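PDB 4RU4: tail spike protein gp49 from Pseudomonas phage LKA1, which acts as a lyase on the O-specific polysaccharide of Pseudomonas and probably helps the phage degrade the host cell envelope during entry. Local coordinates for residues B[70-75]-B[89-94]; B[98-103]-B[209-214]; B[523-528]-B[586-591]; B[529-534]-B[576-581]. All coordinates share one frame; numbering follows the deposited sequence.

Interaction 1: B[70-75]-B[89-94]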
loop_
_atom_site.group_PDB
_atom_site.type_symbol
_atom_site.label_atom_id
_atom_site.label_comp_id
_atom_site.label_asym_id
_atom_site.label_seq_id
_atom_site.Cartn_x
_atom_site.Cartn_y
_atom_site.Cartn_z
ATOM N N VAL B 70 -22.867 -24.586 -14.417
ATOM C CA VAL B 70 -22.617 -25.936 -13.944
ATOM C C VAL B 70 -22.168 -25.912 -12.492
ATOM O O VAL B 70 -21.243 -25.185 -12.131
ATOM C CB VAL B 70 -21.545 -26.622 -14.814
ATOM C CG1 VAL B 70 -21.223 -28.037 -14.306
ATOM C CG2 VAL B 70 -22.031 -26.657 -16.271
ATOM N N HIS B 71 -22.836 -26.701 -11.658
ATOM C CA HIS B 71 -22.396 -26.887 -10.293
ATOM C C HIS B 71 -21.782 -28.274 -10.153
ATOM O O HIS B 71 -22.399 -29.267 -10.527
ATOM C CB HIS B 71 -23.546 -26.748 -9.292
ATOM C CG HIS B 71 -23.124 -27.049 -7.890
ATOM N ND1 HIS B 71 -22.275 -26.227 -7.180
ATOM C CD2 HIS B 71 -23.376 -28.111 -7.091
ATOM C CE1 HIS B 71 -22.036 -26.762 -5.995
ATOM N NE2 HIS B 71 -22.694 -27.904 -5.914
ATOM N N ILE B 72 -20.566 -28.332 -9.624
ATOM C CA ILE B 72 -19.859 -29.597 -9.470
ATOM C C ILE B 72 -19.804 -29.945 -7.989
ATOM O O ILE B 72 -19.048 -29.358 -7.247
ATOM C CB ILE B 72 -18.412 -29.505 -10.017
ATOM C CG1 ILE B 72 -18.419 -29.121 -11.497
ATOM C CG2 ILE B 72 -17.655 -30.829 -9.807
ATOM C CD1 ILE B 72 -17.040 -29.211 -12.161
ATOM N N PRO B 73 -20.605 -30.930 -7.566
ATOM C CA PRO B 73 -20.604 -31.439 -6.187
ATOM C C PRO B 73 -19.257 -32.039 -5.872
ATOM O O PRO B 73 -18.605 -32.457 -6.827
ATOM C CB PRO B 73 -21.631 -32.582 -6.243
ATOM C CG PRO B 73 -22.499 -32.242 -7.399
ATOM C CD PRO B 73 -21.561 -31.644 -8.418
ATOM N N SER B 74 -18.873 -32.108 -4.597
ATOM C CA SER B 74 -17.720 -32.888 -4.149
ATOM C C SER B 74 -17.664 -34.215 -4.857
ATOM O O SER B 74 -18.662 -34.922 -4.945
ATOM C CB SER B 74 -17.778 -33.183 -2.637
ATOM O OG SER B 74 -17.379 -32.049 -1.906
ATOM N N GLY B 75 -16.479 -34.555 -5.339
ATOM C CA GLY B 75 -16.256 -35.794 -6.050
ATOM C C GLY B 75 -14.944 -35.651 -6.796
ATOM O O GLY B 75 -14.335 -34.572 -6.793
ATOM N N LEU B 89 -18.212 -19.936 -20.025
ATOM C CA LEU B 89 -17.961 -21.128 -19.231
ATOM C C LEU B 89 -18.266 -20.749 -17.803
ATOM O O LEU B 89 -17.632 -19.842 -17.270
ATOM C CB LEU B 89 -16.480 -21.519 -19.331
ATOM C CG LEU B 89 -16.012 -22.782 -18.590
ATOM C CD1 LEU B 89 -16.732 -24.038 -19.122
ATOM C CD2 LEU B 89 -14.511 -22.962 -18.724
ATOM N N GLN B 90 -19.243 -21.420 -17.194
ATOM C CA GLN B 90 -19.630 -21.124 -15.815
ATOM C C GLN B 90 -19.576 -22.409 -15.027
ATOM O O GLN B 90 -20.365 -23.326 -15.282
ATOM C CB GLN B 90 -21.048 -20.563 -15.774
ATOM C CG GLN B 90 -21.185 -19.263 -16.529
ATOM C CD GLN B 90 -22.631 -18.849 -16.605
ATOM O OE1 GLN B 90 -23.397 -19.406 -17.387
ATOM N NE2 GLN B 90 -23.020 -17.902 -15.773
ATOM N N ILE B 91 -18.624 -22.492 -14.099
ATOM C CA ILE B 91 -18.429 -23.713 -13.317
ATOM C C ILE B 91 -18.145 -23.323 -11.884
ATOM O O ILE B 91 -17.247 -22.512 -11.634
ATOM C CB ILE B 91 -17.223 -24.528 -13.844
ATOM C CG1 ILE B 91 -17.556 -25.176 -15.175
ATOM C CG2 ILE B 91 -16.769 -25.597 -12.802
ATOM C CD1 ILE B 91 -16.328 -25.549 -15.936
ATOM N N ALA B 92 -18.923 -23.868 -10.953
ATOM C CA ALA B 92 -18.697 -23.637 -9.533
ATOM C C ALA B 92 -18.830 -24.957 -8.766
ATOM O O ALA B 92 -19.736 -25.743 -9.050
ATOM C CB ALA B 92 -19.692 -22.600 -8.998
ATOM N N GLY B 93 -17.933 -25.198 -7.810
ATOM C CA GLY B 93 -17.939 -26.443 -7.054
ATOM C C GLY B 93 -18.154 -26.188 -5.573
ATOM O O GLY B 93 -18.585 -25.094 -5.193
ATOM N N ASP B 94 -17.841 -27.182 -4.742
ATOM C CA ASP B 94 -18.055 -27.058 -3.300
ATOM C C ASP B 94 -16.758 -26.742 -2.590
ATOM O O ASP B 94 -16.649 -26.906 -1.372
ATOM C CB ASP B 94 -18.616 -28.362 -2.728
ATOM C CG ASP B 94 -20.052 -28.595 -3.121
ATOM O OD1 ASP B 94 -20.746 -27.614 -3.449
ATOM O OD2 ASP B 94 -20.488 -29.765 -3.121
HETATM O O HOH W 1 -23.498 -29.469 -3.980
#
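H71 reaches across to the backbone of A92 and G93 and the carboxylate of D94. Its CG sits anti to the backbone N (chi1 175°). From there CB, CG and ND1 run past the A92 carbonyl, ND1 coming within 3.2 Å of A92 O. Further out, CE1 meets D94 OD1 at 3.0 Å, with the oxygen in the ring plane at its edge. The carboxylate plane is turned 50° from the ring. At the tip, NE2 hydrogen-bonds at 2.6 Å to a water, and this water donates to D94 OD2, linking ring and acid. That same OD2 accepts S74 N (3.2 Å), from above the carboxylate plane, so OD2 takes two hydrogen bonds, one from S74 N and one from the water. Behind this, V70 N binds Q90 O, A92 N binds V70 O and I72 N binds A92 O, the normal exchange of parallel strands. On the other face I72 CD1 touches I91 CG2 at 3.7 Å. P69 of the second subunit packs against S74 and D94. V70 and I72 pack on A63 and L60 of helix 55-65, while strand 89-93 continues the parallel pairing to strand 206-209.

Interaction 2: B[98-103]-B[209-214]; sequences SIIRPT and ASIQIV
I99 pairs with Q212 and I100 with I213 in a parallel strand contact between neighbouring turns of the solenoid, the parallel beta-helix known from pectate-lyase-like proteins. Strand 98-107 lies between strands 75-79 and 212-214, and the chain linking the two segments runs out through the first Ig-like region before returning. Three backbone bonds fix the register: Q212 N to S98 O (2.8 Å, 177° at the hydrogen), I100 N to Q212 O, nearly along the C=O axis, and V214 N to I100 O (3.0 Å). On one face I99 and Q212 lie side by side and point the same way. The Q212 chain is extended beyond CG, which starts anti to the backbone N (chi1 171°), and its NE2 passes 3.9 Å from I99 CG1 before binding A96 O. Next along, I99 CG2 meets V214 CG2 at 4.1 Å. R101 runs alongside V214, its NH1 3.7 Å from V214 CG1, while NH2 makes a salt bridge with D76. The other face is plain hydrocarbon: the I100 and I211 side chains cross obliquely, with I100 CD1 4.1 Å from I211 CD1. Past the last backbone bond, P102 brings no N-H, and its CD sits 3.2 Å from V214 O instead. A water donates to both V214 O and P102 O, so one water joins the two carbonyls where direct backbone bonding has ended. The chemistry thus splits by face: buried isoleucines on one, while on the other the aliphatic parts of longer side chains pack together, R101 NH2 is paired with D76 and Q212 NE2 bonds A96 O.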
loop_
_atom_site.group_PDB
_atom_site.type_symbol
_atom_site.label_atom_id
_atom_site.label_comp_id
_atom_site.label_asym_id
_atom_site.label_seq_id
_atom_site.Cartn_x
_atom_site.Cartn_y
_atom_site.Cartn_z
ATOM N N SER B 98 -14.155 -30.576 -4.779
ATOM C CA SER B 98 -14.707 -30.719 -6.122
ATOM C C SER B 98 -13.522 -30.788 -7.080
ATOM O O SER B 98 -13.004 -29.747 -7.543
ATOM C CB SER B 98 -15.626 -29.544 -6.472
ATOM O OG SER B 98 -16.817 -29.541 -5.690
ATOM N N ILE B 99 -13.071 -32.008 -7.343
ATOM C CA ILE B 99 -11.806 -32.240 -8.037
ATOM C C ILE B 99 -11.984 -32.694 -9.468
ATOM O O ILE B 99 -12.721 -33.656 -9.742
ATOM C CB ILE B 99 -10.986 -33.297 -7.282
ATOM C CG1 ILE B 99 -10.543 -32.735 -5.933
ATOM C CG2 ILE B 99 -9.782 -33.787 -8.099
ATOM C CD1 ILE B 99 -10.203 -33.818 -4.913
ATOM N N ILE B 100 -11.311 -31.998 -10.385
ATOM C CA ILE B 100 -11.239 -32.425 -11.782
ATOM C C ILE B 100 -9.813 -32.931 -12.046
ATOM O O ILE B 100 -8.838 -32.204 -11.833
ATOM C CB ILE B 100 -11.564 -31.268 -12.756
ATOM C CG1 ILE B 100 -12.980 -30.746 -12.538
ATOM C CG2 ILE B 100 -11.365 -31.705 -14.196
ATOM C CD1 ILE B 100 -13.246 -29.388 -13.245
ATOM N N ARG B 101 -9.694 -34.172 -12.495
ATOM C CA ARG B 101 -8.402 -34.866 -12.488
ATOM C C ARG B 101 -8.141 -35.563 -13.811
ATOM O O ARG B 101 -8.703 -36.627 -14.074
ATOM C CB ARG B 101 -8.363 -35.919 -11.353
ATOM C CG ARG B 101 -6.970 -36.534 -11.121
ATOM C CD ARG B 101 -7.023 -37.764 -10.193
ATOM N NE ARG B 101 -7.592 -37.392 -8.897
ATOM C CZ ARG B 101 -6.888 -36.872 -7.895
ATOM N NH1 ARG B 101 -5.583 -36.658 -8.023
ATOM N NH2 ARG B 101 -7.482 -36.551 -6.761
ATOM N N PRO B 102 -7.283 -34.977 -14.657
ATOM C CA PRO B 102 -6.812 -35.675 -15.856
ATOM C C PRO B 102 -6.249 -37.070 -15.538
ATOM O O PRO B 102 -5.512 -37.226 -14.566
ATOM C CB PRO B 102 -5.683 -34.752 -16.345
ATOM C CG PRO B 102 -6.227 -33.371 -16.008
ATOM C CD PRO B 102 -6.852 -33.567 -14.635
ATOM N N THR B 103 -6.575 -38.071 -16.349
ATOM C CA THR B 103 -6.074 -39.412 -16.101
ATOM C C THR B 103 -4.763 -39.593 -16.863
ATOM O O THR B 103 -4.323 -38.695 -17.600
ATOM C CB THR B 103 -7.058 -40.488 -16.610
ATOM O OG1 THR B 103 -7.159 -40.375 -18.023
ATOM C CG2 THR B 103 -8.429 -40.274 -16.016
ATOM N N ALA B 209 -15.141 -21.094 -10.195
ATOM C CA ALA B 209 -14.936 -20.935 -8.760
ATOM C C ALA B 209 -15.010 -22.223 -7.965
ATOM O O ALA B 209 -15.729 -23.151 -8.336
ATOM C CB ALA B 209 -15.926 -19.897 -8.196
ATOM N N SER B 210 -14.242 -22.268 -6.882
ATOM C CA SER B 210 -14.472 -23.246 -5.824
ATOM C C SER B 210 -14.376 -24.660 -6.325
ATOM O O SER B 210 -15.282 -25.477 -6.063
ATOM C CB SER B 210 -15.850 -23.002 -5.229
ATOM O OG SER B 210 -15.854 -21.778 -4.520
ATOM N N ILE B 211 -13.297 -24.934 -7.060
ATOM C CA ILE B 211 -12.986 -26.273 -7.544
ATOM C C ILE B 211 -11.478 -26.479 -7.364
ATOM O O ILE B 211 -10.724 -25.528 -7.099
ATOM C CB ILE B 211 -13.357 -26.475 -9.034
ATOM C CG1 ILE B 211 -12.615 -25.456 -9.920
ATOM C CG2 ILE B 211 -14.875 -26.402 -9.255
ATOM C CD1 ILE B 211 -12.503 -25.838 -11.400
ATOM N N GLN B 212 -11.060 -27.723 -7.475
ATOM C CA GLN B 212 -9.644 -28.063 -7.524
ATOM C C GLN B 212 -9.342 -28.825 -8.817
ATOM O O GLN B 212 -10.042 -29.778 -9.172
ATOM C CB GLN B 212 -9.234 -28.882 -6.298
ATOM C CG GLN B 212 -7.804 -29.470 -6.400
ATOM C CD GLN B 212 -7.260 -30.008 -5.081
ATOM O OE1 GLN B 212 -6.054 -30.174 -4.946
ATOM N NE2 GLN B 212 -8.144 -30.297 -4.110
ATOM N N ILE B 213 -8.334 -28.365 -9.539
ATOM C CA ILE B 213 -7.842 -29.081 -10.711
ATOM C C ILE B 213 -6.533 -29.743 -10.295
ATOM O O ILE B 213 -5.606 -29.052 -9.868
ATOM C CB ILE B 213 -7.586 -28.093 -11.856
ATOM C CG1 ILE B 213 -8.917 -27.617 -12.418
ATOM C CG2 ILE B 213 -6.708 -28.734 -12.978
ATOM C CD1 ILE B 213 -8.752 -26.461 -13.355
ATOM N N VAL B 214 -6.457 -31.076 -10.367
ATOM C CA VAL B 214 -5.164 -31.736 -10.168
ATOM C C VAL B 214 -4.695 -32.144 -11.546
ATOM O O VAL B 214 -5.074 -33.217 -12.050
ATOM C CB VAL B 214 -5.269 -32.942 -9.250
ATOM C CG1 VAL B 214 -3.879 -33.587 -9.036
ATOM C CG2 VAL B 214 -5.899 -32.514 -7.914
HETATM O O HOH W 2 -3.855 -35.646 -12.949
#

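Interaction 3: B[523-528]-B[586-591]; sequences TATNAS and SSAVTN
T523 OG1 is gripped twice by the segment 586-591: it donates to S587 O at 2.6 Å and accepts V589 N at 3.1 Å, the latter bond nearly straight (167° at the hydrogen). OG1 stands between the backbone N and the carbonyl carbon (chi1 55°), where it can serve both groups. The backbone adds a third bond, T523 N to V589 O, so one threonine ties down three polar groups of the facing chain. Its methyl takes a different course: CG2 approaches N591 ND2 at 3.7 Å, the two side chains crossing at about a right angle. A588 CB comes within 3.2 Å of T523 O. Farther out, CG2 of T525, the second residue of the type I turn from A524 to A527, rests 3.5 Å from S586 O, an exposed contact. The side chain of V589 lies about 4 Å from a bound sodium ion. In the C-terminal Ig-like region, segment 523-528 connects strand 510-522 to strand 529-535. The contact prolongs the antiparallel pairing of 510-522 with 590-600, where N591 shares backbone bonds with V521 and its OD1 accepts from K550.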
loop_
_atom_site.group_PDB
_atom_site.type_symbol
_atom_site.label_atom_id
_atom_site.label_comp_id
_atom_site.label_asym_id
_atom_site.label_seq_id
_atom_site.Cartn_x
_atom_site.Cartn_y
_atom_site.Cartn_z
ATOM N N THR B 523 47.530 26.437 16.672
ATOM C CA THR B 523 48.531 27.237 15.984
ATOM C C THR B 523 49.936 27.061 16.601
ATOM O O THR B 523 50.086 26.646 17.754
ATOM C CB THR B 523 48.125 28.721 15.945
ATOM O OG1 THR B 523 47.864 29.190 17.275
ATOM C CG2 THR B 523 46.865 28.887 15.086
ATOM N N ALA B 524 50.963 27.330 15.806
ATOM C CA ALA B 524 52.334 27.367 16.321
ATOM C C ALA B 524 52.887 28.767 16.113
ATOM O O ALA B 524 52.618 29.382 15.081
ATOM C CB ALA B 524 53.211 26.340 15.598
ATOM N N THR B 525 53.655 29.266 17.081
ATOM C CA THR B 525 54.142 30.630 17.018
ATOM C C THR B 525 55.233 30.826 15.975
ATOM O O THR B 525 55.608 31.965 15.684
ATOM C CB THR B 525 54.644 31.162 18.381
ATOM O OG1 THR B 525 55.776 30.395 18.810
ATOM C CG2 THR B 525 53.535 31.088 19.428
ATOM N N ASN B 526 55.724 29.728 15.395
ATOM C CA ASN B 526 56.789 29.830 14.400
ATOM C C ASN B 526 56.298 29.516 12.972
ATOM O O ASN B 526 57.101 29.226 12.096
ATOM C CB ASN B 526 57.962 28.907 14.784
ATOM C CG ASN B 526 57.548 27.440 14.867
ATOM O OD1 ASN B 526 56.420 27.063 14.504
ATOM N ND2 ASN B 526 58.460 26.602 15.337
ATOM N N ALA B 527 54.982 29.544 12.749
ATOM C CA ALA B 527 54.438 29.331 11.408
ATOM C C ALA B 527 53.198 30.188 11.189
ATOM O O ALA B 527 52.567 30.632 12.156
ATOM C CB ALA B 527 54.118 27.842 11.180
ATOM N N SER B 528 52.845 30.403 9.922
ATOM C CA SER B 528 51.704 31.253 9.588
ATOM C C SER B 528 50.507 30.376 9.249
ATOM O O SER B 528 49.485 30.862 8.753
ATOM C CB SER B 528 52.037 32.147 8.392
ATOM O OG SER B 528 52.076 31.381 7.204
ATOM N N SER B 586 51.137 34.543 16.626
ATOM C CA SER B 586 51.943 34.940 17.780
ATOM C C SER B 586 51.607 34.164 19.065
ATOM O O SER B 586 52.340 34.266 20.055
ATOM C CB SER B 586 51.848 36.456 18.016
ATOM O OG SER B 586 50.532 36.848 18.398
ATOM N N SER B 587 50.514 33.394 19.040
ATOM C CA SER B 587 50.100 32.529 20.156
ATOM C C SER B 587 49.814 31.103 19.678
ATOM O O SER B 587 49.355 30.916 18.560
ATOM C CB SER B 587 48.814 33.052 20.801
ATOM O OG SER B 587 49.045 34.311 21.392
ATOM N N ALA B 588 50.072 30.113 20.531
ATOM C CA ALA B 588 49.704 28.726 20.239
ATOM C C ALA B 588 48.405 28.382 20.961
ATOM O O ALA B 588 48.415 28.122 22.172
ATOM C CB ALA B 588 50.830 27.781 20.684
ATOM N N VAL B 589 47.287 28.387 20.226
ATOM C CA VAL B 589 45.955 28.164 20.810
ATOM C C VAL B 589 45.078 27.307 19.914
ATOM O O VAL B 589 45.332 27.178 18.717
ATOM C CB VAL B 589 45.191 29.491 21.086
ATOM C CG1 VAL B 589 45.933 30.344 22.156
ATOM C CG2 VAL B 589 45.021 30.283 19.822
ATOM N N THR B 590 44.024 26.742 20.488
ATOM C CA THR B 590 43.153 25.863 19.731
ATOM C C THR B 590 42.171 26.642 18.861
ATOM O O THR B 590 41.825 27.770 19.165
ATOM C CB THR B 590 42.356 24.960 20.663
ATOM O OG1 THR B 590 41.588 25.779 21.555
ATOM C CG2 THR B 590 43.327 24.092 21.480
ATOM N N ASN B 591 41.755 26.013 17.770
ATOM C CA ASN B 591 40.746 26.528 16.862
ATOM C C ASN B 591 39.975 25.314 16.374
ATOM O O ASN B 591 40.553 24.232 16.243
ATOM C CB ASN B 591 41.388 27.194 15.643
ATOM C CG ASN B 591 42.414 28.250 16.017
ATOM O OD1 ASN B 591 42.148 29.454 15.928
ATOM N ND2 ASN B 591 43.600 27.800 16.436
#

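Interaction 4: B[529-534]-B[576-581]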
loop_
_atom_site.group_PDB
_atom_site.type_symbol
_atom_site.label_atom_id
_atom_site.label_comp_id
_atom_site.label_asym_id
_atom_site.label_seq_id
_atom_site.Cartn_x
_atom_site.Cartn_y
_atom_site.Cartn_z
ATOM N N SER B 529 50.640 29.078 9.513
ATOM C CA SER B 529 49.570 28.140 9.191
ATOM C C SER B 529 49.598 26.865 10.027
ATOM O O SER B 529 50.608 26.529 10.645
ATOM C CB SER B 529 49.605 27.775 7.695
ATOM O OG SER B 529 50.777 27.047 7.359
ATOM N N VAL B 530 48.470 26.162 10.033
ATOM C CA VAL B 530 48.374 24.831 10.631
ATOM C C VAL B 530 47.353 24.085 9.788
ATOM O O VAL B 530 46.399 24.677 9.318
ATOM C CB VAL B 530 47.991 24.876 12.145
ATOM C CG1 VAL B 530 46.737 25.708 12.392
ATOM C CG2 VAL B 530 47.869 23.462 12.724
ATOM N N THR B 531 47.610 22.810 9.515
ATOM C CA THR B 531 46.738 22.021 8.660
ATOM C C THR B 531 46.391 20.719 9.348
ATOM O O THR B 531 47.068 20.317 10.296
ATOM C CB THR B 531 47.423 21.683 7.301
ATOM O OG1 THR B 531 48.588 20.881 7.527
ATOM C CG2 THR B 531 47.832 22.957 6.570
ATOM N N ALA B 532 45.352 20.049 8.858
ATOM C CA ALA B 532 44.956 18.748 9.383
ATOM C C ALA B 532 44.234 17.974 8.287
ATOM O O ALA B 532 43.352 18.500 7.615
ATOM C CB ALA B 532 44.054 18.901 10.596
ATOM N N PRO B 533 44.605 16.713 8.107
ATOM C CA PRO B 533 43.989 15.973 7.011
ATOM C C PRO B 533 42.654 15.377 7.427
ATOM O O PRO B 533 42.433 15.071 8.604
ATOM C CB PRO B 533 45.025 14.883 6.704
ATOM C CG PRO B 533 45.663 14.609 8.029
ATOM C CD PRO B 533 45.667 15.942 8.782
ATOM N N VAL B 534 41.762 15.248 6.450
ATOM C CA VAL B 534 40.469 14.603 6.626
ATOM C C VAL B 534 40.344 13.548 5.532
ATOM O O VAL B 534 40.703 13.808 4.394
ATOM C CB VAL B 534 39.349 15.660 6.480
ATOM C CG1 VAL B 534 38.034 15.033 6.124
ATOM C CG2 VAL B 534 39.244 16.485 7.778
ATOM N N GLY B 576 42.987 23.714 6.397
ATOM C CA GLY B 576 44.060 24.626 6.737
ATOM C C GLY B 576 43.598 25.921 7.360
ATOM O O GLY B 576 42.522 26.413 7.037
ATOM N N LEU B 577 44.419 26.482 8.245
ATOM C CA LEU B 577 44.176 27.816 8.782
ATOM C C LEU B 577 45.456 28.629 8.552
ATOM O O LEU B 577 46.505 28.265 9.083
ATOM C CB LEU B 577 43.866 27.739 10.282
ATOM C CG LEU B 577 43.542 29.079 10.963
ATOM C CD1 LEU B 577 42.200 29.606 10.468
ATOM C CD2 LEU B 577 43.556 28.960 12.501
ATOM N N PHE B 578 45.371 29.692 7.742
ATOM C CA PHE B 578 46.563 30.404 7.232
ATOM C C PHE B 578 46.377 31.893 7.504
ATOM O O PHE B 578 45.330 32.447 7.177
ATOM C CB PHE B 578 46.692 30.247 5.704
ATOM C CG PHE B 578 47.192 28.904 5.238
ATOM C CD1 PHE B 578 46.392 27.776 5.318
ATOM C CD2 PHE B 578 48.465 28.790 4.668
ATOM C CE1 PHE B 578 46.841 26.535 4.856
ATOM C CE2 PHE B 578 48.927 27.565 4.216
ATOM C CZ PHE B 578 48.113 26.424 4.316
ATOM N N THR B 579 47.367 32.568 8.081
ATOM C CA THR B 579 47.206 34.014 8.269
ATOM C C THR B 579 47.156 34.603 6.858
ATOM O O THR B 579 47.833 34.080 5.947
ATOM C CB THR B 579 48.355 34.640 9.088
ATOM O OG1 THR B 579 49.592 34.564 8.353
ATOM C CG2 THR B 579 48.505 33.921 10.441
ATOM N N ASP B 580 46.343 35.636 6.629
ATOM C CA ASP B 580 46.169 36.063 5.229
ATOM C C ASP B 580 47.498 36.574 4.645
ATOM O O ASP B 580 47.813 36.316 3.475
ATOM C CB ASP B 580 45.078 37.126 5.083
ATOM C CG ASP B 580 44.653 37.338 3.627
ATOM O OD1 ASP B 580 44.536 36.341 2.849
ATOM O OD2 ASP B 580 44.436 38.511 3.257
ATOM N N ASP B 581 48.282 37.262 5.480
ATOM C CA ASP B 581 49.495 37.924 5.003
ATOM C C ASP B 581 50.805 37.155 5.221
ATOM O O ASP B 581 51.888 37.657 4.889
ATOM C CB ASP B 581 49.579 39.377 5.536
ATOM C CG ASP B 581 49.908 39.449 7.021
ATOM O OD1 ASP B 581 49.977 38.403 7.702
ATOM O OD2 ASP B 581 50.069 40.572 7.520
#
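S529 and F578 meet through the torsions of the phenylalanine: CG lies anti to the carbonyl carbon (chi1 -76°), beside the backbone N, and chi2 of 72° turns the ring so that one face meets S529 CB. The result is a CH-pi contact: S529 CB sits over one face of the ring, 3.5 Å from its centroid and 17° off the normal. The offset is slight and toward the rim, with CB nearest to CD2 at 3.4 Å. S529 OG, set between its own backbone N and carbonyl carbon, also hovers near this ring, 3.7 Å from CE2. T531 CG2 comes obliquely to CE1 at 4.1 Å, on the same side of the ring plane as S529 CB, and it also touches the CA of G576. With no side chain at G576, nothing on that residue blocks CE1 from lying above it. The strands beneath are antiparallel, with S529 opposite F578 and T531 opposite G576 as non-hydrogen-bonded pairs. Between them V530 and L577 form the hydrogen-bonded pair: V530 N to L577 O at 3.0 Å and L577 N to V530 O at 2.9 Å. Their side chains go to the other face, V530 CG1 lying against L577 CB. That face packs inward, V530 on V521 of strand 510-522 and L577 on N591 of strand 590-600. Strand 572-578 is the middle of a three-stranded sheet, with 529-535 on one side and 562-568 on the other; F578 also touches S554 of the third subunit, and I564 of strand 562-568.

In the fold
The four contacts make two touching pairs at opposite ends of the chain, the centres of interactions 1 and 3 about 93 Å apart. Interactions 1 and 2 are parallel strand contacts of the beta-helix; S98 OG bonds to I72 O and I99 N to G75 O, so one contact continues into the other. Each has an aliphatic face that is buried and a more polar one. Interactions 3 and 4 belong to the C-terminal Ig-like region and meet where S528 O binds T579 N. There the pairing is antiparallel or loop-based: interaction 3 is the more exposed and depends on a threonine hydroxyl, interaction 4 on a ring face. Interactions 1 and 4 both border the second subunit.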